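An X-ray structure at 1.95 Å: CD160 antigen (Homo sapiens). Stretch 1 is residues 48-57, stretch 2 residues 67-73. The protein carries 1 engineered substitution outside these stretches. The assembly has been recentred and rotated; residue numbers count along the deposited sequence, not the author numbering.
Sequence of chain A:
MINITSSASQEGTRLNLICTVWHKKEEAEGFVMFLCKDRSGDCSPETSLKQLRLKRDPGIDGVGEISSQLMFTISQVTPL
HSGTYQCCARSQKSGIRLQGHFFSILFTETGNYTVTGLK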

ATOM      1  N   SER A  48      -1.675  10.767  -0.432  1.00 18.96           N
ATOM      2  CA  SER A  48      -0.926   9.525  -0.235  1.00 18.99           C
ATOM      3  C   SER A  48       0.545   9.747  -0.314  1.00 18.28           C
ATOM      4  O   SER A  48       0.992  10.606  -1.046  1.00 18.83           O
ATOM      5  CB  SER A  48      -1.288   8.467  -1.324  1.00 18.73           C
ATOM      6  OG  SER A  48      -0.812   8.849  -2.637  1.00 18.77           O
ATOM      7  N   LEU A  49       1.304   8.882   0.327  1.00 18.44           N
ATOM      8  CA  LEU A  49       2.772   8.833   0.120  1.00 18.52           C
ATOM      9  C   LEU A  49       3.148   8.256  -1.222  1.00 20.32           C
ATOM     10  O   LEU A  49       4.202   8.562  -1.745  1.00 18.80           O
ATOM     11  CB  LEU A  49       3.432   7.987   1.170  1.00 19.11           C
ATOM     12  CG  LEU A  49       3.169   8.407   2.609  1.00 20.81           C
ATOM     13  CD1 LEU A  49       3.837   7.434   3.547  1.00 22.80           C
ATOM     14  CD2 LEU A  49       3.669   9.817   2.843  1.00 21.29           C
ATOM     15  N   LYS A  50       2.312   7.390  -1.766  1.00 17.62           N
ATOM     16  CA  LYS A  50       2.565   6.767  -3.031  1.00 20.03           C
ATOM     17  C   LYS A  50       1.255   6.194  -3.616  1.00 18.62           C
ATOM     18  O   LYS A  50       0.433   5.677  -2.884  1.00 15.06           O
ATOM     19  CB  LYS A  50       3.604   5.693  -2.852  1.00 22.95           C
ATOM     20  CG  LYS A  50       3.931   5.063  -4.202  1.00 24.78           C
ATOM     21  CD  LYS A  50       5.121   4.145  -4.185  1.00 24.34           C
ATOM     22  CE  LYS A  50       5.471   3.777  -5.615  1.00 27.79           C
ATOM     23  NZ  LYS A  50       6.605   2.831  -5.588  1.00 27.80           N
ATOM     24  N   GLN A  51       1.024   6.369  -4.914  1.00 17.40           N
ATOM     25  CA  GLN A  51      -0.178   5.797  -5.567  1.00 17.07           C
ATOM     26  C   GLN A  51       0.251   5.028  -6.787  1.00 18.18           C
ATOM     27  O   GLN A  51       1.360   5.240  -7.264  1.00 17.51           O
ATOM     28  CB  GLN A  51      -1.152   6.842  -6.005  1.00 17.04           C
ATOM     29  CG  GLN A  51      -0.620   7.961  -6.928  1.00 17.06           C
ATOM     30  CD  GLN A  51      -1.695   8.948  -7.272  1.00 17.46           C
ATOM     31  OE1 GLN A  51      -1.680  10.050  -6.818  1.00 21.80           O
ATOM     32  NE2 GLN A  51      -2.646   8.545  -8.052  1.00 19.01           N
ATOM     33  N   LEU A  52      -0.596   4.142  -7.290  1.00 14.97           N
ATOM     34  CA  LEU A  52      -0.178   3.346  -8.427  1.00 18.48           C
ATOM     35  C   LEU A  52      -1.372   2.769  -9.106  1.00 18.18           C
ATOM     36  O   LEU A  52      -2.227   2.180  -8.424  1.00 16.45           O
ATOM     37  CB  LEU A  52       0.739   2.206  -7.960  1.00 20.28           C
ATOM     38  CG  LEU A  52       1.248   1.262  -9.039  1.00 22.36           C
ATOM     39  CD1 LEU A  52       2.070   1.982 -10.066  1.00 22.57           C
ATOM     40  CD2 LEU A  52       1.983   0.082  -8.398  1.00 21.83           C
ATOM     41  N   ARG A  53      -1.423   2.947 -10.431  1.00 19.76           N
ATOM     42  CA  ARG A  53      -2.399   2.245 -11.320  1.00 25.00           C
ATOM     43  C   ARG A  53      -1.575   1.330 -12.205  1.00 24.00           C
ATOM     44  O   ARG A  53      -0.719   1.770 -12.923  1.00 24.47           O
ATOM     45  CB  ARG A  53      -3.192   3.226 -12.200  1.00 27.11           C
ATOM     46  CG  ARG A  53      -3.769   4.426 -11.444  1.00 30.23           C
ATOM     47  CD  ARG A  53      -4.238   5.567 -12.341  1.00 34.27           C
ATOM     48  NE  ARG A  53      -5.537   6.085 -11.883  1.00 42.29           N
ATOM     49  CZ  ARG A  53      -6.712   5.460 -12.078  1.00 48.86           C
ATOM     50  NH1 ARG A  53      -6.794   4.285 -12.740  1.00 55.99           N
ATOM     51  NH2 ARG A  53      -7.827   6.007 -11.612  1.00 50.68           N
ATOM     52  N   LEU A  54      -1.813   0.044 -12.134  1.00 22.35           N
ATOM     53  CA  LEU A  54      -0.879  -0.906 -12.678  1.00 24.44           C
ATOM     54  C   LEU A  54      -1.316  -1.329 -14.072  1.00 28.74           C
ATOM     55  O   LEU A  54      -2.472  -1.694 -14.289  1.00 27.73           O
ATOM     56  CB  LEU A  54      -0.838  -2.092 -11.704  1.00 26.54           C
ATOM     57  CG  LEU A  54       0.401  -2.958 -11.580  1.00 26.81           C
ATOM     58  CD1 LEU A  54       1.711  -2.194 -11.433  1.00 27.28           C
ATOM     59  CD2 LEU A  54       0.145  -3.932 -10.425  1.00 29.38           C
ATOM     60  N   LYS A  55      -0.410  -1.314 -15.037  1.00 30.78           N
ATOM     61  CA  LYS A  55      -0.778  -1.856 -16.332  1.00 32.87           C
ATOM     62  C   LYS A  55      -0.298  -3.288 -16.383  1.00 32.73           C
ATOM     63  O   LYS A  55       0.786  -3.609 -15.849  1.00 40.11           O
ATOM     64  CB  LYS A  55      -0.252  -0.987 -17.472  1.00 40.46           C
ATOM     65  CG  LYS A  55       1.247  -1.052 -17.747  1.00 44.52           C
ATOM     66  CD  LYS A  55       1.687   0.124 -18.622  1.00 50.69           C
ATOM     67  CE  LYS A  55       1.126   1.487 -18.149  1.00 48.89           C
ATOM     68  NZ  LYS A  55       1.579   2.651 -18.950  1.00 50.80           N
ATOM     69  N   ARG A  56      -1.094  -4.144 -17.014  1.00 29.78           N
ATOM     70  CA  ARG A  56      -1.031  -5.615 -16.796  1.00 30.17           C
ATOM     71  C   ARG A  56      -0.364  -6.456 -17.880  1.00 31.05           C
ATOM     72  O   ARG A  56      -0.527  -7.652 -17.950  1.00 33.00           O
ATOM     73  CB  ARG A  56      -2.414  -6.101 -16.497  1.00 28.80           C
ATOM     74  CG  ARG A  56      -2.897  -5.295 -15.260  1.00 29.52           C
ATOM     75  CD  ARG A  56      -3.925  -6.033 -14.566  1.00 26.60           C
ATOM     76  NE  ARG A  56      -3.445  -7.128 -13.777  1.00 24.71           N
ATOM     77  CZ  ARG A  56      -3.095  -7.068 -12.480  1.00 25.92           C
ATOM     78  NH1 ARG A  56      -3.026  -5.895 -11.849  1.00 29.97           N
ATOM     79  NH2 ARG A  56      -2.766  -8.154 -11.844  1.00 21.73           N
ATOM     80  N   ASP A  57       0.526  -5.845 -18.591  1.00 28.37           N
ATOM     81  CA  ASP A  57       1.350  -6.564 -19.501  1.00 30.29           C
ATOM     82  C   ASP A  57       2.328  -7.490 -18.719  1.00 34.77           C
ATOM     83  O   ASP A  57       2.632  -7.260 -17.494  1.00 27.33           O
ATOM     84  CB  ASP A  57       2.078  -5.539 -20.354  1.00 31.63           C
ATOM     85  CG  ASP A  57       1.106  -4.561 -20.986  1.00 33.17           C
ATOM     86  OD1 ASP A  57       0.008  -5.057 -21.359  1.00 35.82           O
ATOM     87  OD2 ASP A  57       1.380  -3.313 -20.966  1.00 41.62           O
ATOM     88  N   SER A  67      -4.090 -10.741  -8.217  1.00 13.41           N
ATOM     89  CA  SER A  67      -3.611  -9.718  -7.330  1.00 13.96           C
ATOM     90  C   SER A  67      -2.771  -8.592  -7.969  1.00 15.23           C
ATOM     91  O   SER A  67      -2.209  -8.695  -9.016  1.00 14.55           O
ATOM     92  CB  SER A  67      -2.794 -10.378  -6.166  1.00 14.47           C
ATOM     93  OG  SER A  67      -1.580 -10.898  -6.702  1.00 14.71           O
ATOM     94  N   SER A  68      -2.709  -7.492  -7.251  1.00 15.05           N
ATOM     95  CA  SER A  68      -1.931  -6.351  -7.706  1.00 15.32           C
ATOM     96  C   SER A  68      -1.218  -5.759  -6.517  1.00 15.74           C
ATOM     97  O   SER A  68      -1.885  -5.532  -5.478  1.00 13.78           O
ATOM     98  CB  SER A  68      -2.902  -5.307  -8.262  1.00 16.06           C
ATOM     99  OG  SER A  68      -3.512  -5.704  -9.497  1.00 14.77           O
ATOM    100  N   GLN A  69       0.050  -5.358  -6.701  1.00 16.06           N
ATOM    101  CA  GLN A  69       0.850  -4.937  -5.581  1.00 16.77           C
ATOM    102  C   GLN A  69       1.365  -3.526  -5.708  1.00 17.22           C
ATOM    103  O   GLN A  69       1.775  -3.122  -6.804  1.00 15.24           O
ATOM    104  CB  GLN A  69       2.007  -5.883  -5.394  1.00 19.82           C
ATOM    105  CG  GLN A  69       2.787  -5.651  -4.126  1.00 22.74           C
ATOM    106  CD  GLN A  69       4.075  -6.442  -4.146  1.00 26.55           C
ATOM    107  OE1 GLN A  69       4.080  -7.649  -3.839  1.00 28.93           O
ATOM    108  NE2 GLN A  69       5.186  -5.769  -4.490  1.00 26.79           N
ATOM    109  N   LEU A  70       1.350  -2.813  -4.582  1.00 15.28           N
ATOM    110  CA  LEU A  70       2.042  -1.497  -4.436  1.00 15.06           C
ATOM    111  C   LEU A  70       3.109  -1.597  -3.359  1.00 16.20           C
ATOM    112  O   LEU A  70       2.848  -2.086  -2.259  1.00 15.04           O
ATOM    113  CB  LEU A  70       1.094  -0.414  -4.084  1.00 16.02           C
ATOM    114  CG  LEU A  70       1.629   0.912  -3.512  1.00 18.53           C
ATOM    115  CD1 LEU A  70       2.443   1.564  -4.574  1.00 21.57           C
ATOM    116  CD2 LEU A  70       0.520   1.834  -3.164  1.00 19.66           C
ATOM    117  N   MET A  71       4.322  -1.143  -3.667  1.00 15.56           N
ATOM    118  CA  MET A  71       5.433  -1.210  -2.661  1.00 17.50           C
ATOM    119  C   MET A  71       5.996   0.195  -2.494  1.00 16.76           C
ATOM    120  O   MET A  71       6.278   0.887  -3.522  1.00 15.61           O
ATOM    121  CB  MET A  71       6.494  -2.246  -3.030  1.00 19.03           C
ATOM    122  CG  MET A  71       7.732  -2.233  -2.118  1.00 21.01           C
ATOM    123  SD  MET A  71       9.078  -3.350  -2.584  1.00 19.92           S
ATOM    124  CE  MET A  71       8.150  -4.798  -2.378  1.00 22.09           C
ATOM    125  N   PHE A  72       5.953   0.685  -1.251  1.00 15.89           N
ATOM    126  CA  PHE A  72       6.548   1.949  -0.891  1.00 17.28           C
ATOM    127  C   PHE A  72       7.853   1.640  -0.158  1.00 17.35           C
ATOM    128  O   PHE A  72       7.846   0.914   0.840  1.00 15.33           O
ATOM    129  CB  PHE A  72       5.600   2.728  -0.025  1.00 18.80           C
ATOM    130  CG  PHE A  72       6.168   4.000   0.496  1.00 18.29           C
ATOM    131  CD1 PHE A  72       6.451   5.040  -0.374  1.00 19.83           C
ATOM    132  CD2 PHE A  72       6.362   4.185   1.870  1.00 19.06           C
ATOM    133  CE1 PHE A  72       6.929   6.256   0.087  1.00 20.67           C
ATOM    134  CE2 PHE A  72       6.867   5.402   2.325  1.00 20.14           C
ATOM    135  CZ  PHE A  72       7.194   6.412   1.430  1.00 20.39           C
ATOM    136  N   THR A  73       8.966   2.187  -0.634  1.00 16.44           N
ATOM    137  CA  THR A  73      10.264   1.881  -0.042  1.00 18.61           C
ATOM    138  C   THR A  73      10.812   3.082   0.730  1.00 18.91           C
ATOM    139  O   THR A  73      10.761   4.201   0.238  1.00 20.04           O
ATOM    140  CB  THR A  73      11.273   1.359  -1.080  1.00 20.40           C
ATOM    141  OG1 THR A  73      10.785   0.120  -1.649  1.00 24.66           O
ATOM    142  CG2 THR A  73      12.651   1.039  -0.383  1.00 20.11           C
TER
HETATM  143  O   HOH W   1       5.126  -0.213  -6.402  1.00 18.98           O
HETATM  144  O   HOH W   2       8.589   3.784  -3.104  1.00 22.47           O

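The two stretches run roughly antiparallel, their strand axes inclined at 156° and no closer than 7.8 Å. At that separation the contact is made by side chains reaching across to the other stretch rather than by a ladder of backbone hydrogen bonds. Along stretch 1 the register follows alternate residues, Lys50 lying opposite Phe72, Leu52 opposite Leu70 and Leu54 opposite Ser68.

Ser48 lies out of reach, so the contact begins with Leu49. Leu49 CB sits over one face of the Phe72 ring, 4.3 Å from the ring centroid and 20° off the ring normal, a CH-pi arrangement, while Leu49 CD1 comes within 3.8 Å of Phe72 CE2. A branched aliphatic chain suits this place because it can cover an aromatic surface without needing a polar partner.

Lys50 uses its length in two ways. Its methylenes pack against apolar neighbours, with Lys50 CB 3.8 Å from Phe72 CD1 and Lys50 CD 3.7 Å from Leu70 CD1. All four chi angles are t, and this extended chain carries the ammonium group past the hydrocarbon to the backbone, where Lys50 NZ donates a hydrogen bond to Met71 O at 2.9 Å. Two waters add weak hydrogen bonds from Lys50 NZ, at 3.5 Å to water 1 and 3.3 Å to water 2. They also accept from Met71 N and Thr73 N respectively, each 3.0 Å away, so the lysine is linked by water to two further backbone positions.

Gln51 points away, and Leu52 points back. Leu52 CB packs 3.8 Å from Leu70 CD1. The CB of Leu70 points sideways, but the end of its side chain comes nearer to stretch 1, which lets the same methyl group meet both Lys50 and Leu52. Leu52 CD2 also lies 3.6 Å from Gln69 O.

Arg53 is out of reach, whereas Leu54 points toward stretch 2 and places Leu54 CD2 4.0 Å from Ser68 CB. The Ser68 hydroxyl is bonded instead to Arg56.

The CB of Arg56 points sideways, yet its long side chain brings the guanidinium to stretch 2, where two nitrogens find acceptors at the group's edge, near its plane. Arg56 NH2 donates to Ser67 O at 2.9 Å with a favourable angle of 159°; Arg56 NH1 donates to Ser68 OG at 2.4 Å, very short, with a more bent angle of 136°. A planar guanidinium with several N-H groups directed outward is well suited to holding a carbonyl and a hydroxyl from successive residues.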